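Local coordinates for protein contact-dependent inhibitor A (Enterobacter cloacae subsp. cloacae, PDB 4NTQ) that delivers a toxic ribosomal RNase, its C-terminal domain, into target bacteria and is bound here by the immunity protein CdiI, at residues Q190-F193 / N198-T201. Sequence-based numbering, arbitrary orientation.
Sequences QPVF and NYIT
Phe193 and Ile200 pair across the hairpin of strands 192-194 and 199-202 as an antiparallel hydrogen-bonded pair, their side chains on the same face of the sheet. Phe193 N gives its hydrogen to Ile200 O at 2.8 Å, nearly straight at 165°, and Ile200 N returns one to Phe193 O at 2.9 Å. Phe193 O takes this N-H and, more weakly, the CA-H of Tyr199, with Tyr199 CA 3.1 Å from Phe193 O. On the face that Phe193 and Ile200 share, the two side chains meet near their roots, Phe193 CB lying 3.9 Å from Ile200 CG1. With CG beside the backbone N (chi1 -57°), the Phe193 ring swings back along its own strand, and Ile200 O comes to its edge near the ring plane. A flat aromatic and a branched aliphatic suit this face, because helix 164-170 closes over it through Ala169 and Phe174 touches both residues.

The other face carries Val192, Tyr199 and Thr201. Val192 forks between its two neighbours: CG1 meets Tyr199 CD1 at 3.2 Å, obliquely to the ring, while CG2 touches Thr201 CG2 at 3.4 Å. Threonine fits beside valine because, with OG1 between the backbone N and the carbonyl carbon (chi1 60°), its methyl reaches the hairpin partner and also lies close to Pro191 O. Tyr199 also stacks on Tyr194 of its own chain.

The hairpin therefore has two differently used faces: phenylalanine and isoleucine pack against helix 164-170, whereas Val192, Tyr199 and Thr201 lie against Phe76, Phe97 and Phe78 of the CdiI chain, a largely apolar meeting of the toxin with aromatic rings of its immunity protein.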
loop_
_atom_site.group_PDB
_atom_site.type_symbol
_atom_site.label_atom_id
_atom_site.label_comp_id
_atom_site.label_asym_id
_atom_site.label_seq_id
_atom_site.Cartn_x
_atom_site.Cartn_y
_atom_site.Cartn_z
ATOM N N GLN A 190 1.857 -6.996 8.615
ATOM C CA GLN A 190 1.998 -7.496 7.254
ATOM C C GLN A 190 3.438 -7.326 6.845
ATOM O O GLN A 190 3.931 -6.207 6.748
ATOM C CB GLN A 190 1.096 -6.744 6.270
ATOM C CG GLN A 190 -0.330 -7.281 6.134
ATOM C CD GLN A 190 -1.152 -6.515 5.091
ATOM O OE1 GLN A 190 -2.052 -5.744 5.435
ATOM N NE2 GLN A 190 -0.841 -6.730 3.814
ATOM N N PRO A 191 4.134 -8.442 6.615
ATOM C CA PRO A 191 5.529 -8.312 6.238
ATOM C C PRO A 191 5.635 -8.372 4.735
ATOM O O PRO A 191 4.649 -8.530 4.031
ATOM C CB PRO A 191 6.134 -9.584 6.805
ATOM C CG PRO A 191 5.065 -10.593 6.536
ATOM C CD PRO A 191 3.754 -9.858 6.761
ATOM N N VAL A 192 6.863 -8.285 4.264
ATOM C CA VAL A 192 7.169 -8.348 2.861
ATOM C C VAL A 192 8.310 -9.374 2.753
ATOM O O VAL A 192 9.181 -9.415 3.621
ATOM C CB VAL A 192 7.592 -6.932 2.395
ATOM C CG1 VAL A 192 8.737 -6.982 1.462
ATOM C CG2 VAL A 192 6.416 -6.177 1.798
ATOM N N PHE A 193 8.287 -10.219 1.722
ATOM C CA PHE A 193 9.328 -11.224 1.537
ATOM C C PHE A 193 10.210 -10.935 0.319
ATOM O O PHE A 193 9.714 -10.680 -0.775
ATOM C CB PHE A 193 8.717 -12.629 1.475
ATOM C CG PHE A 193 7.908 -12.983 2.698
ATOM C CD1 PHE A 193 8.509 -13.579 3.798
ATOM C CD2 PHE A 193 6.555 -12.689 2.760
ATOM C CE1 PHE A 193 7.772 -13.894 4.923
ATOM C CE2 PHE A 193 5.813 -13.002 3.888
ATOM C CZ PHE A 193 6.422 -13.605 4.969
ATOM N N ASN A 198 12.892 -8.925 -6.034
ATOM C CA ASN A 198 11.510 -8.496 -5.839
ATOM C C ASN A 198 10.925 -8.854 -4.472
ATOM O O ASN A 198 11.525 -9.617 -3.703
ATOM C CB ASN A 198 10.627 -9.102 -6.924
ATOM C CG ASN A 198 10.924 -8.537 -8.280
ATOM O OD1 ASN A 198 11.009 -7.319 -8.448
ATOM N ND2 ASN A 198 11.094 -9.414 -9.265
ATOM N N TYR A 199 9.738 -8.316 -4.194
ATOM C CA TYR A 199 9.063 -8.540 -2.920
ATOM C C TYR A 199 7.658 -9.102 -3.116
ATOM O O TYR A 199 6.926 -8.683 -4.014
ATOM C CB TYR A 199 8.971 -7.233 -2.123
ATOM C CG TYR A 199 10.291 -6.501 -1.944
ATOM C CD1 TYR A 199 11.048 -6.652 -0.784
ATOM C CD2 TYR A 199 10.779 -5.651 -2.934
ATOM C CE1 TYR A 199 12.246 -5.974 -0.607
ATOM C CE2 TYR A 199 11.982 -4.977 -2.766
ATOM C CZ TYR A 199 12.716 -5.151 -1.606
ATOM O OH TYR A 199 13.911 -4.488 -1.450
ATOM N N ILE A 200 7.272 -10.047 -2.269
ATOM C CA ILE A 200 5.903 -10.537 -2.281
ATOM C C ILE A 200 5.277 -10.408 -0.899
ATOM O O ILE A 200 5.983 -10.426 0.110
ATOM C CB ILE A 200 5.814 -11.998 -2.731
ATOM C CG1 ILE A 200 6.757 -12.873 -1.917
ATOM C CG2 ILE A 200 6.146 -12.143 -4.199
ATOM C CD1 ILE A 200 6.705 -14.331 -2.305
ATOM N N THR A 201 3.957 -10.230 -0.871
ATOM C CA THR A 201 3.153 -10.341 0.343
ATOM C C THR A 201 1.949 -11.142 -0.050
ATOM O O THR A 201 1.505 -11.053 -1.195
ATOM C CB THR A 201 2.585 -9.000 0.852
ATOM O OG1 THR A 201 1.750 -8.413 -0.154
ATOM C CG2 THR A 201 3.666 -8.051 1.198
#